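Local coordinates for putative enoyl-CoA hydratase/isomerase (Acinetobacter baumannii, PDB 3FDU), which probably acts on acyl-CoA thioesters as an enoyl-CoA hydratase or isomerase of the crotonase family, at residues L33-A38 and P88-K93; L16-N21 and K39-A44; L102-K107 and V115-Q120; H4-A9 and A28-L33. The protein carries 4 engineered substitutions. One frame throughout, in Å; residues are numbered along the deposited sequence.

Interaction 1 (L33-A38 and P88-K93). With SO4 (sulfate ion), chain G.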
loop_
_atom_site.group_PDB
_atom_site.type_symbol
_atom_site.label_atom_id
_atom_site.label_comp_id
_atom_site.label_asym_id
_atom_site.label_seq_id
_atom_site.Cartn_x
_atom_site.Cartn_y
_atom_site.Cartn_z
ATOM N N LEU A 33 -14.182 -1.891 -29.672
ATOM C CA LEU A 33 -12.747 -1.615 -29.562
ATOM C C LEU A 33 -12.208 -2.207 -28.256
ATOM O O LEU A 33 -11.135 -2.808 -28.253
ATOM C CB LEU A 33 -12.490 -0.102 -29.667
ATOM C CG LEU A 33 -11.042 0.418 -29.513
ATOM C CD1 LEU A 33 -10.104 -0.325 -30.483
ATOM C CD2 LEU A 33 -11.047 1.902 -29.814
ATOM N N TYR A 34 -12.957 -2.096 -27.146
ATOM C CA TYR A 34 -12.539 -2.827 -25.932
ATOM C C TYR A 34 -12.261 -4.342 -26.244
ATOM O O TYR A 34 -11.234 -4.933 -25.825
ATOM C CB TYR A 34 -13.602 -2.765 -24.848
ATOM C CG TYR A 34 -13.908 -1.438 -24.184
ATOM C CD1 TYR A 34 -13.042 -0.884 -23.237
ATOM C CD2 TYR A 34 -15.113 -0.778 -24.437
ATOM C CE1 TYR A 34 -13.354 0.295 -22.579
ATOM C CE2 TYR A 34 -15.433 0.413 -23.782
ATOM C CZ TYR A 34 -14.543 0.948 -22.873
ATOM O OH TYR A 34 -14.868 2.099 -22.180
ATOM N N LEU A 35 -13.160 -4.965 -26.999
ATOM C CA LEU A 35 -13.002 -6.394 -27.332
ATOM C C LEU A 35 -11.842 -6.675 -28.256
ATOM O O LEU A 35 -11.143 -7.718 -28.134
ATOM C CB LEU A 35 -14.287 -6.924 -27.973
ATOM C CG LEU A 35 -15.541 -6.732 -27.107
ATOM C CD1 LEU A 35 -16.786 -7.291 -27.817
ATOM C CD2 LEU A 35 -15.386 -7.406 -25.710
ATOM N N TRP A 36 -11.642 -5.789 -29.231
ATOM C CA TRP A 36 -10.500 -5.958 -30.130
ATOM C C TRP A 36 -9.205 -5.854 -29.331
ATOM O O TRP A 36 -8.264 -6.602 -29.583
ATOM C CB TRP A 36 -10.481 -4.888 -31.231
ATOM C CG TRP A 36 -11.697 -4.968 -32.106
ATOM C CD1 TRP A 36 -12.483 -6.062 -32.307
ATOM C CD2 TRP A 36 -12.297 -3.889 -32.859
ATOM N NE1 TRP A 36 -13.531 -5.737 -33.153
ATOM C CE2 TRP A 36 -13.427 -4.420 -33.520
ATOM C CE3 TRP A 36 -11.964 -2.550 -33.063
ATOM C CZ2 TRP A 36 -14.257 -3.633 -34.351
ATOM C CZ3 TRP A 36 -12.764 -1.768 -33.902
ATOM C CH2 TRP A 36 -13.907 -2.322 -34.535
ATOM N N ILE A 37 -9.133 -4.887 -28.408
ATOM C CA ILE A 37 -7.912 -4.815 -27.583
ATOM C C ILE A 37 -7.752 -6.098 -26.724
ATOM O O ILE A 37 -6.636 -6.648 -26.588
ATOM C CB ILE A 37 -7.858 -3.563 -26.703
ATOM C CG1 ILE A 37 -7.928 -2.260 -27.577
ATOM C CG2 ILE A 37 -6.521 -3.552 -25.932
ATOM C CD1 ILE A 37 -8.247 -0.961 -26.702
ATOM N N ALA A 38 -8.851 -6.546 -26.112
ATOM C CA ALA A 38 -8.829 -7.787 -25.303
ATOM C C ALA A 38 -8.362 -8.975 -26.110
ATOM O O ALA A 38 -7.538 -9.765 -25.639
ATOM C CB ALA A 38 -10.225 -8.069 -24.705
ATOM N N PRO A 88 -15.824 -3.475 -21.354
ATOM C CA PRO A 88 -14.663 -2.999 -20.554
ATOM C C PRO A 88 -14.162 -4.039 -19.539
ATOM O O PRO A 88 -12.987 -4.094 -19.298
ATOM C CB PRO A 88 -15.207 -1.802 -19.765
ATOM C CG PRO A 88 -16.543 -1.437 -20.381
ATOM C CD PRO A 88 -17.017 -2.616 -21.199
ATOM N N PHE A 89 -15.044 -4.804 -18.897
ATOM C CA PHE A 89 -14.560 -5.856 -17.956
ATOM C C PHE A 89 -13.815 -6.986 -18.653
ATOM O O PHE A 89 -12.875 -7.585 -18.082
ATOM C CB PHE A 89 -15.726 -6.369 -17.121
ATOM C CG PHE A 89 -16.515 -5.265 -16.501
ATOM C CD1 PHE A 89 -16.040 -4.621 -15.395
ATOM C CD2 PHE A 89 -17.730 -4.859 -17.048
ATOM C CE1 PHE A 89 -16.773 -3.579 -14.807
ATOM C CE2 PHE A 89 -18.445 -3.816 -16.496
ATOM C CZ PHE A 89 -17.948 -3.146 -15.380
ATOM N N VAL A 90 -14.210 -7.281 -19.888
ATOM C CA VAL A 90 -13.502 -8.288 -20.719
ATOM C C VAL A 90 -12.033 -7.840 -20.980
ATOM O O VAL A 90 -11.088 -8.610 -20.799
ATOM C CB VAL A 90 -14.228 -8.564 -22.085
ATOM C CG1 VAL A 90 -13.343 -9.499 -23.042
ATOM C CG2 VAL A 90 -15.612 -9.245 -21.840
ATOM N N LEU A 91 -11.851 -6.578 -21.359
ATOM C CA LEU A 91 -10.504 -5.995 -21.543
ATOM C C LEU A 91 -9.724 -6.049 -20.231
ATOM O O LEU A 91 -8.554 -6.505 -20.215
ATOM C CB LEU A 91 -10.591 -4.546 -22.064
ATOM C CG LEU A 91 -9.264 -3.755 -22.087
ATOM C CD1 LEU A 91 -8.244 -4.532 -22.887
ATOM C CD2 LEU A 91 -9.502 -2.341 -22.711
ATOM N N LEU A 92 -10.335 -5.566 -19.141
ATOM C CA LEU A 92 -9.610 -5.544 -17.883
ATOM C C LEU A 92 -9.174 -6.927 -17.433
ATOM O O LEU A 92 -8.067 -7.081 -16.932
ATOM C CB LEU A 92 -10.394 -4.834 -16.773
ATOM C CG LEU A 92 -10.533 -3.298 -16.932
ATOM C CD1 LEU A 92 -11.853 -2.769 -16.281
ATOM C CD2 LEU A 92 -9.335 -2.599 -16.354
ATOM N N LYS A 93 -10.056 -7.940 -17.555
ATOM C CA LYS A 93 -9.620 -9.317 -17.254
ATOM C C LYS A 93 -8.561 -9.877 -18.213
ATOM O O LYS A 93 -7.646 -10.607 -17.780
ATOM C CB LYS A 93 -10.836 -10.286 -17.143
ATOM C CG LYS A 93 -11.767 -9.932 -15.957
ATOM C CD LYS A 93 -13.013 -10.859 -15.852
ATOM C CE LYS A 93 -13.983 -10.585 -16.995
ATOM N NZ LYS A 93 -15.239 -11.426 -16.836
HETATM S S SO4 G . -13.971 -14.921 -17.620
HETATM O O1 SO4 G . -13.584 -15.272 -16.244
HETATM O O2 SO4 G . -15.168 -15.650 -18.010
HETATM O O3 SO4 G . -14.174 -13.480 -17.765
HETATM O O4 SO4 G . -12.848 -15.232 -18.509
#

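Interaction 2 (L16-N21 and K39-A44)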
loop_
_atom_site.group_PDB
_atom_site.type_symbol
_atom_site.label_atom_id
_atom_site.label_comp_id
_atom_site.label_asym_id
_atom_site.label_seq_id
_atom_site.Cartn_x
_atom_site.Cartn_y
_atom_site.Cartn_z
ATOM N N LEU A 16 5.673 -6.571 -28.841
ATOM C CA LEU A 16 4.402 -6.272 -29.499
ATOM C C LEU A 16 3.920 -4.902 -29.022
ATOM O O LEU A 16 3.721 -4.706 -27.812
ATOM C CB LEU A 16 3.365 -7.341 -29.174
ATOM C CG LEU A 16 1.936 -6.895 -29.539
ATOM C CD1 LEU A 16 1.765 -6.555 -31.026
ATOM C CD2 LEU A 16 0.864 -7.975 -29.134
ATOM N N THR A 17 3.794 -3.935 -29.928
ATOM C CA THR A 17 3.340 -2.597 -29.525
ATOM C C THR A 17 1.918 -2.468 -30.011
ATOM O O THR A 17 1.646 -2.631 -31.218
ATOM C CB THR A 17 4.226 -1.419 -30.085
ATOM O OG1 THR A 17 5.588 -1.578 -29.670
ATOM C CG2 THR A 17 3.734 -0.019 -29.583
ATOM N N LEU A 18 0.998 -2.247 -29.073
ATOM C CA LEU A 18 -0.413 -2.035 -29.406
ATOM C C LEU A 18 -0.717 -0.555 -29.215
ATOM O O LEU A 18 -0.603 -0.009 -28.115
ATOM C CB LEU A 18 -1.337 -2.888 -28.531
ATOM C CG LEU A 18 -1.251 -4.414 -28.793
ATOM C CD1 LEU A 18 -2.073 -5.214 -27.815
ATOM C CD2 LEU A 18 -1.717 -4.684 -30.219
ATOM N N ALA A 19 -1.112 0.117 -30.282
ATOM C CA ALA A 19 -1.317 1.538 -30.147
ATOM C C ALA A 19 -2.724 1.944 -30.531
ATOM O O ALA A 19 -3.163 1.720 -31.670
ATOM C CB ALA A 19 -0.250 2.316 -30.979
ATOM N N ILE A 20 -3.424 2.536 -29.564
ATOM C CA ILE A 20 -4.776 3.043 -29.778
ATOM C C ILE A 20 -4.689 4.276 -30.676
ATOM O O ILE A 20 -3.922 5.230 -30.415
ATOM C CB ILE A 20 -5.490 3.338 -28.421
ATOM C CG1 ILE A 20 -5.436 2.051 -27.519
ATOM C CG2 ILE A 20 -6.898 3.712 -28.633
ATOM C CD1 ILE A 20 -5.961 2.262 -26.062
ATOM N N ASN A 21 -5.509 4.268 -31.722
ATOM C CA ASN A 21 -5.403 5.298 -32.746
ATOM C C ASN A 21 -6.798 5.785 -33.153
ATOM O O ASN A 21 -7.320 5.416 -34.220
ATOM C CB ASN A 21 -4.685 4.686 -33.957
ATOM C CG ASN A 21 -4.249 5.722 -34.968
ATOM O OD1 ASN A 21 -4.297 6.930 -34.726
ATOM N ND2 ASN A 21 -3.836 5.242 -36.126
ATOM N N LYS A 39 -8.867 -9.116 -27.345
ATOM C CA LYS A 39 -8.455 -10.260 -28.150
ATOM C C LYS A 39 -7.001 -10.224 -28.506
ATOM O O LYS A 39 -6.345 -11.286 -28.536
ATOM C CB LYS A 39 -9.265 -10.416 -29.443
ATOM C CG LYS A 39 -10.752 -10.209 -29.256
ATOM C CD LYS A 39 -11.343 -11.053 -28.139
ATOM C CE LYS A 39 -12.730 -10.537 -27.766
ATOM N NZ LYS A 39 -12.599 -9.698 -26.568
ATOM N N ALA A 40 -6.496 -9.029 -28.839
ATOM C CA ALA A 40 -5.065 -8.873 -29.134
ATOM C C ALA A 40 -4.141 -9.273 -27.973
ATOM O O ALA A 40 -3.051 -9.846 -28.192
ATOM C CB ALA A 40 -4.733 -7.413 -29.589
ATOM N N LEU A 41 -4.525 -8.900 -26.756
ATOM C CA LEU A 41 -3.801 -9.354 -25.557
ATOM C C LEU A 41 -3.836 -10.903 -25.422
ATOM O O LEU A 41 -2.838 -11.527 -25.113
ATOM C CB LEU A 41 -4.437 -8.741 -24.308
ATOM C CG LEU A 41 -4.215 -7.196 -24.281
ATOM C CD1 LEU A 41 -4.957 -6.502 -23.142
ATOM C CD2 LEU A 41 -2.739 -6.901 -24.186
ATOM N N ASP A 42 -5.012 -11.479 -25.620
ATOM C CA ASP A 42 -5.188 -12.939 -25.512
ATOM C C ASP A 42 -4.302 -13.629 -26.564
ATOM O O ASP A 42 -3.543 -14.538 -26.245
ATOM C CB ASP A 42 -6.647 -13.289 -25.745
ATOM C CG ASP A 42 -7.545 -12.828 -24.610
ATOM O OD1 ASP A 42 -7.043 -12.547 -23.486
ATOM O OD2 ASP A 42 -8.769 -12.787 -24.841
ATOM N N GLU A 43 -4.394 -13.176 -27.814
ATOM C CA GLU A 43 -3.528 -13.747 -28.862
ATOM C C GLU A 43 -2.026 -13.506 -28.635
ATOM O O GLU A 43 -1.202 -14.395 -28.886
ATOM C CB GLU A 43 -3.967 -13.248 -30.244
ATOM C CG GLU A 43 -5.339 -13.820 -30.678
ATOM C CD GLU A 43 -5.977 -13.021 -31.834
ATOM O OE1 GLU A 43 -5.431 -11.949 -32.228
ATOM O OE2 GLU A 43 -7.046 -13.455 -32.323
ATOM N N ALA A 44 -1.643 -12.306 -28.180
ATOM C CA ALA A 44 -0.240 -12.080 -27.848
ATOM C C ALA A 44 0.280 -13.111 -26.855
ATOM O O ALA A 44 1.423 -13.530 -26.947
ATOM C CB ALA A 44 0.009 -10.619 -27.273
#

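Interaction 3 (L102-K107 and V115-Q120)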
loop_
_atom_site.group_PDB
_atom_site.type_symbol
_atom_site.label_atom_id
_atom_site.label_comp_id
_atom_site.label_asym_id
_atom_site.label_seq_id
_atom_site.Cartn_x
_atom_site.Cartn_y
_atom_site.Cartn_z
ATOM N N LEU A 102 3.466 -6.638 -19.195
ATOM C CA LEU A 102 2.599 -5.618 -19.848
ATOM C C LEU A 102 3.088 -4.231 -19.417
ATOM O O LEU A 102 3.081 -3.910 -18.212
ATOM C CB LEU A 102 1.133 -5.797 -19.435
ATOM C CG LEU A 102 0.123 -4.780 -20.034
ATOM C CD1 LEU A 102 0.145 -4.790 -21.590
ATOM C CD2 LEU A 102 -1.295 -5.093 -19.547
ATOM N N ILE A 103 3.559 -3.426 -20.379
ATOM C CA ILE A 103 3.994 -2.087 -20.079
ATOM C C ILE A 103 3.009 -1.129 -20.722
ATOM O O ILE A 103 2.578 -1.372 -21.838
ATOM C CB ILE A 103 5.423 -1.796 -20.623
ATOM C CG1 ILE A 103 6.447 -2.833 -20.089
ATOM C CG2 ILE A 103 5.854 -0.337 -20.360
ATOM C CD1 ILE A 103 7.815 -2.720 -20.777
ATOM N N ILE A 104 2.650 -0.054 -20.002
ATOM C CA ILE A 104 1.791 0.998 -20.531
ATOM C C ILE A 104 2.548 2.325 -20.541
ATOM O O ILE A 104 3.292 2.677 -19.589
ATOM C CB ILE A 104 0.454 1.094 -19.760
ATOM C CG1 ILE A 104 -0.353 -0.217 -20.035
ATOM C CG2 ILE A 104 -0.348 2.370 -20.223
ATOM C CD1 ILE A 104 -1.778 -0.284 -19.476
ATOM N N ALA A 105 2.360 3.090 -21.598
ATOM C CA ALA A 105 3.005 4.395 -21.660
ATOM C C ALA A 105 1.925 5.465 -21.830
ATOM O O ALA A 105 1.142 5.370 -22.749
ATOM C CB ALA A 105 4.020 4.459 -22.877
ATOM N N VAL A 106 1.918 6.489 -20.978
ATOM C CA VAL A 106 0.811 7.455 -20.970
ATOM C C VAL A 106 1.295 8.861 -21.372
ATOM O O VAL A 106 2.279 9.347 -20.822
ATOM C CB VAL A 106 0.178 7.534 -19.537
ATOM C CG1 VAL A 106 -0.954 8.567 -19.471
ATOM C CG2 VAL A 106 -0.368 6.160 -19.160
ATOM N N LYS A 107 0.605 9.476 -22.323
ATOM C CA LYS A 107 0.718 10.910 -22.646
ATOM C C LYS A 107 -0.713 11.446 -22.639
ATOM O O LYS A 107 -1.667 10.698 -22.921
ATOM C CB LYS A 107 1.273 11.127 -24.066
ATOM C CG LYS A 107 2.752 10.856 -24.254
ATOM C CD LYS A 107 3.199 11.156 -25.690
ATOM C CE LYS A 107 4.593 10.673 -25.831
ATOM N NZ LYS A 107 5.261 11.009 -27.151
ATOM N N VAL A 115 -7.152 5.009 -16.314
ATOM C CA VAL A 115 -6.501 4.785 -15.021
ATOM C C VAL A 115 -6.634 3.308 -14.545
ATOM O O VAL A 115 -5.660 2.744 -14.040
ATOM C CB VAL A 115 -7.079 5.673 -13.883
ATOM C CG1 VAL A 115 -6.477 5.298 -12.492
ATOM C CG2 VAL A 115 -6.750 7.147 -14.092
ATOM N N THR A 116 -7.830 2.705 -14.627
ATOM C CA THR A 116 -7.972 1.344 -14.029
ATOM C C THR A 116 -7.175 0.249 -14.772
ATOM O O THR A 116 -6.773 -0.729 -14.155
ATOM C CB THR A 116 -9.422 0.930 -13.894
ATOM O OG1 THR A 116 -10.002 0.878 -15.200
ATOM C CG2 THR A 116 -10.201 1.923 -12.999
ATOM N N ILE A 117 -6.948 0.414 -16.076
ATOM C CA ILE A 117 -6.097 -0.513 -16.806
ATOM C C ILE A 117 -4.627 -0.461 -16.321
ATOM O O ILE A 117 -3.911 -1.464 -16.401
ATOM C CB ILE A 117 -6.186 -0.335 -18.359
ATOM C CG1 ILE A 117 -5.628 -1.595 -19.033
ATOM C CG2 ILE A 117 -5.368 0.898 -18.809
ATOM C CD1 ILE A 117 -6.359 -2.129 -20.163
ATOM N N LEU A 118 -4.190 0.681 -15.776
ATOM C CA LEU A 118 -2.828 0.814 -15.221
ATOM C C LEU A 118 -2.621 -0.153 -14.070
ATOM O O LEU A 118 -1.494 -0.612 -13.816
ATOM C CB LEU A 118 -2.589 2.246 -14.707
ATOM C CG LEU A 118 -2.817 3.334 -15.757
ATOM C CD1 LEU A 118 -2.470 4.663 -15.125
ATOM C CD2 LEU A 118 -1.958 3.012 -17.021
ATOM N N LEU A 119 -3.698 -0.450 -13.369
ATOM C CA LEU A 119 -3.646 -1.397 -12.249
ATOM C C LEU A 119 -3.530 -2.846 -12.706
ATOM O O LEU A 119 -3.281 -3.742 -11.871
ATOM C CB LEU A 119 -4.872 -1.273 -11.359
ATOM C CG LEU A 119 -5.011 0.096 -10.681
ATOM C CD1 LEU A 119 -6.486 0.224 -10.184
ATOM C CD2 LEU A 119 -3.994 0.321 -9.547
ATOM N N GLN A 120 -3.728 -3.096 -13.998
ATOM C CA GLN A 120 -3.369 -4.395 -14.562
ATOM C C GLN A 120 -1.970 -4.465 -15.187
ATOM O O GLN A 120 -1.521 -5.547 -15.566
ATOM C CB GLN A 120 -4.415 -4.860 -15.613
ATOM C CG GLN A 120 -5.874 -4.459 -15.361
ATOM C CD GLN A 120 -6.371 -4.772 -13.988
ATOM O OE1 GLN A 120 -6.056 -5.818 -13.399
ATOM N NE2 GLN A 120 -7.145 -3.857 -13.439
#

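Interaction 4 (H4-A9 and A28-L33). Engineered in segment 4-9: Pro5 (natural residue Gln), Asn8 (natural residue Gln).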
loop_
_atom_site.group_PDB
_atom_site.type_symbol
_atom_site.label_atom_id
_atom_site.label_comp_id
_atom_site.label_asym_id
_atom_site.label_seq_id
_atom_site.Cartn_x
_atom_site.Cartn_y
_atom_site.Cartn_z
ATOM N N HIS A 4 -8.437 -4.346 -37.571
ATOM C CA HIS A 4 -9.569 -3.479 -37.217
ATOM C C HIS A 4 -9.083 -2.064 -37.163
ATOM O O HIS A 4 -7.914 -1.822 -36.930
ATOM C CB HIS A 4 -10.154 -3.850 -35.843
ATOM C CG HIS A 4 -10.746 -5.224 -35.792
ATOM N ND1 HIS A 4 -11.883 -5.565 -36.497
ATOM C CD2 HIS A 4 -10.364 -6.339 -35.125
ATOM C CE1 HIS A 4 -12.178 -6.835 -36.264
ATOM N NE2 HIS A 4 -11.277 -7.326 -35.432
ATOM N N PRO A 5 -9.978 -1.111 -37.386
ATOM C CA PRO A 5 -9.539 0.272 -37.316
ATOM C C PRO A 5 -9.270 0.643 -35.844
ATOM O O PRO A 5 -9.722 -0.066 -34.966
ATOM C CB PRO A 5 -10.757 1.038 -37.830
ATOM C CG PRO A 5 -11.943 0.139 -37.462
ATOM C CD PRO A 5 -11.427 -1.258 -37.610
ATOM N N HIS A 6 -8.515 1.719 -35.612
ATOM C CA HIS A 6 -8.327 2.339 -34.287
ATOM C C HIS A 6 -7.404 1.587 -33.368
ATOM O O HIS A 6 -7.308 1.884 -32.189
ATOM C CB HIS A 6 -9.678 2.603 -33.622
ATOM C CG HIS A 6 -10.562 3.499 -34.428
ATOM N ND1 HIS A 6 -11.938 3.373 -34.447
ATOM C CD2 HIS A 6 -10.267 4.517 -35.270
ATOM C CE1 HIS A 6 -12.452 4.277 -35.267
ATOM N NE2 HIS A 6 -11.462 4.988 -35.773
ATOM N N LEU A 7 -6.695 0.619 -33.919
ATOM C CA LEU A 7 -5.731 -0.154 -33.137
ATOM C C LEU A 7 -4.635 -0.678 -34.058
ATOM O O LEU A 7 -4.887 -1.533 -34.929
ATOM C CB LEU A 7 -6.443 -1.321 -32.425
ATOM C CG LEU A 7 -5.530 -2.238 -31.581
ATOM C CD1 LEU A 7 -4.745 -1.464 -30.520
ATOM C CD2 LEU A 7 -6.279 -3.424 -30.957
ATOM N N ASN A 8 -3.427 -0.153 -33.901
ATOM C CA ASN A 8 -2.326 -0.544 -34.752
ATOM C C ASN A 8 -1.464 -1.565 -34.001
ATOM O O ASN A 8 -1.202 -1.360 -32.819
ATOM C CB ASN A 8 -1.429 0.668 -35.041
ATOM C CG ASN A 8 -2.185 1.844 -35.644
ATOM O OD1 ASN A 8 -3.026 1.671 -36.568
ATOM N ND2 ASN A 8 -1.871 3.064 -35.158
ATOM N N ALA A 9 -0.984 -2.608 -34.667
ATOM C CA ALA A 9 -0.163 -3.600 -33.985
ATOM C C ALA A 9 1.118 -3.733 -34.745
ATOM O O ALA A 9 1.114 -3.733 -35.989
ATOM C CB ALA A 9 -0.886 -4.934 -33.898
ATOM N N ALA A 28 -11.147 7.877 -27.056
ATOM C CA ALA A 28 -12.303 7.291 -26.314
ATOM C C ALA A 28 -12.606 5.894 -26.830
ATOM O O ALA A 28 -12.545 5.647 -28.043
ATOM C CB ALA A 28 -13.604 8.203 -26.376
ATOM N N LEU A 29 -12.954 4.977 -25.921
ATOM C CA LEU A 29 -13.158 3.573 -26.324
ATOM C C LEU A 29 -14.639 3.215 -26.418
ATOM O O LEU A 29 -15.392 3.545 -25.546
ATOM C CB LEU A 29 -12.473 2.612 -25.348
ATOM C CG LEU A 29 -10.982 2.940 -25.194
ATOM C CD1 LEU A 29 -10.333 2.125 -24.076
ATOM C CD2 LEU A 29 -10.210 2.711 -26.536
ATOM N N TYR A 30 -15.025 2.545 -27.504
ATOM C CA TYR A 30 -16.385 2.030 -27.671
ATOM C C TYR A 30 -16.399 0.506 -27.502
ATOM O O TYR A 30 -15.353 -0.138 -27.580
ATOM C CB TYR A 30 -16.966 2.477 -29.035
ATOM C CG TYR A 30 -16.082 2.184 -30.265
ATOM C CD1 TYR A 30 -16.267 1.039 -31.017
ATOM C CD2 TYR A 30 -15.095 3.064 -30.660
ATOM C CE1 TYR A 30 -15.481 0.772 -32.134
ATOM C CE2 TYR A 30 -14.285 2.805 -31.786
ATOM C CZ TYR A 30 -14.509 1.665 -32.516
ATOM O OH TYR A 30 -13.740 1.395 -33.621
ATOM N N GLY A 31 -17.590 -0.063 -27.317
ATOM C CA GLY A 31 -17.799 -1.501 -27.069
ATOM C C GLY A 31 -16.851 -2.441 -27.789
ATOM O O GLY A 31 -16.070 -3.210 -27.158
ATOM N N GLU A 32 -16.913 -2.406 -29.109
ATOM C CA GLU A 32 -16.142 -3.346 -29.914
ATOM C C GLU A 32 -14.609 -3.120 -29.883
ATOM O O GLU A 32 -13.833 -4.049 -30.014
ATOM C CB GLU A 32 -16.682 -3.372 -31.350
ATOM C CG GLU A 32 -17.894 -4.362 -31.520
ATOM C CD GLU A 32 -17.935 -5.039 -32.891
ATOM O OE1 GLU A 32 -18.243 -4.345 -33.887
ATOM O OE2 GLU A 32 -17.647 -6.265 -32.978
ATOM N N LEU A 33 -14.182 -1.891 -29.672
ATOM C CA LEU A 33 -12.747 -1.615 -29.562
ATOM C C LEU A 33 -12.208 -2.207 -28.256
ATOM O O LEU A 33 -11.135 -2.808 -28.253
ATOM C CB LEU A 33 -12.490 -0.102 -29.667
ATOM C CG LEU A 33 -11.042 0.418 -29.513
ATOM C CD1 LEU A 33 -10.104 -0.325 -30.483
ATOM C CD2 LEU A 33 -11.047 1.902 -29.814
#

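Interaction 1 (L33-A38 and P88-K93)
The Tyr34 ring meets Pro88 over one face and Leu91 at its edge, in a nearly parallel helix pair of the crotonase fold: the axes of the short segments 33-38 and 88-93 approach to 8.2 Å, at an angle of 18°. Pro88 CA stands 3.8 Å above the ring plane, displaced toward the rim, while Pro88 CG makes a CH-pi contact 4.1 Å from the Tyr34 ring centroid. Leu91 CD2 comes up in the plane of the ring, beside Tyr34 CD1. Tyr34 OH is hydrogen-bonded to Asn66.

Further along, aliphatic side chains carry most of the contact. Leu91 has CG anti to the backbone N (chi1 171°), beside its own carbonyl carbon, and its two methyls part: CD2 goes to the tyrosine, CD1 to Ile37 CG2 at 3.6 Å. Ala38, with so short a side chain, lets the backbones close in, its CA lying 4.5 Å from Leu91 CA. Away from the interface, Lys93 forms a salt bridge with Asp226; a sulfate oxygen lies so close to Lys93 NZ that the geometry there is doubtful. Val90 CG1 completes the interface, touching both Leu35 CD2 at 4.0 Å and Ala38 CB at 3.8 Å.

Interaction 2 (L16-N21 and K39-A44)
Leu16 opens the contact by pressing CD2 against Ala44 of the helix, within a beta-alpha-beta unit made of strand 15-20, helix 31-46 and strand 52-57. The helix lies on the sheet with the axis of its short segment antiparallel to that of the strand (179°), the two approaching to 10.7 Å, as is usual for the first strand and the returning helix of such a unit. With CG anti to the backbone N (chi1 165°), the Leu16 side chain extends from the strand toward the helix, CD2 ending at Ala44.

Two residues on, Leu18 turns to the same side of the strand, and the alternation of the strand thus presents two leucines to one helical face. Its CD1 touches Ala40 CB at 3.9 Å and Leu41 CD2 at 4.1 Å, and CD2 also lies against Ala40 CB. Ala40 and Ala44, one turn apart, give that face its low relief. Val53 of the adjoining strand touches both Leu18 and Ala44, which continues the hydrophobic layer across the sheet. The tightest point is Leu16 CD2 to Ala44 CB, 3.3 Å, closer than usual for two methyl carbons.

Interaction 3 (L102-K107 and V115-Q120)
Ile104 meets both Ile117 and Leu118, where the main sheet of the crotonase fold is covered by the chain that leaves helix 113-116. The apolar contacts come first. Every second residue of strand 102-106, Leu102, Ile104 and Val106, points its CB at segment 115-120. Ile104 CG2 takes the closest contact, 3.6 Å from Leu118 CD2, while Ile104 CD1, at the end of the longer branch, lies mainly against Ile117 CG2, at 3.8 Å. Both pairs of side chains cross at about a right angle. Leu118 CD2 is shared, since it also touches Val106 CG2 at 4.1 Å. In Ile117, CG1 is anti to the backbone N (chi1 -162°), which leaves CG2 between that N and the carbonyl carbon, where it meets Ile104 CD1.

Hydrogen bonds are found within segment 115-120 and to partners outside the pair, not between the two segments. Thr116 O accepts from Leu119 N and from Gln120 NE2, which approach from opposite faces of the carbonyl plane. The amide donor, Gln120 NE2, is 3.2 Å from Thr116 O, with an N-H...O angle of 142°, and it stands 31° out of that plane; it is also hydrogen-bonded to Gly145 O. Beyond this chain, Leu118 O has a weak hydrogen bond with His158 of a second subunit. A last van der Waals contact sets Leu102 CD2 4.0 Å from Gln120 O.

Interaction 4 (H4-A9 and A28-L33)
His6 reaches across to Tyr30 and Leu33, and its side chain can be followed outward atom by atom. CB lies 4.1 Å from Leu33 CD2, an aliphatic contact at the root. CG, set anti to the carbonyl carbon (chi1 -59°), is thereby placed 3.9 Å from Tyr30 OH. ND1 then meets the phenol: it is hydrogen-bonded to Tyr30 OH at 2.8 Å, with an angle of 157°, and either partner could be the donor. CE1, next in the ring, is 3.6 Å from the same Tyr30 OH. The rings meet rim to rim, neither over the other's face, with planes at 85°, and ND1 lies at the edge of the tyrosine ring in its plane. Pro5, an engineered residue, places its CB over the centre of the imidazole.

The tyrosine is held from its own segment as well. Leu33 CB stands 3.8 Å above the Tyr30 ring plane, over its centre. Leu33 CD1, the methyl other than the CD2 that meets His6 CB, approaches the first segment, 4.0 Å from His6 O and 4.3 Å from Leu7 CB.

Tyr30 occupies the N-cap position of helix 31-46, and the segment 4-9 leads into strand 7-12, outermost in the main sheet within this chain. The contact therefore sets the entry to that strand against the first turn of the helix, at the protein surface; Leu7 also packs on Ile37 in the following turn.

Overall arrangement
From the N terminus, interaction 4 comes first: it closes the loop from the entry to strand 7-12, through the hairpin with strand 15-20, to the start of helix 31-46. Interaction 2 opens inside that loop and closes beyond it, so the two cross, and their strands are neighbours in the main sheet. Interaction 1 opens with Leu33, which it shares with interaction 4, and crosses interaction 2; it packs helix 31-46 against helix 87-97, about 50 residues later. Interaction 3 follows in series with a short closure of its own. Leu91 and Leu92 of interaction 1 pack on Ile117, linking helix 87-97 to the chain covering strand 102-106 of the main sheet.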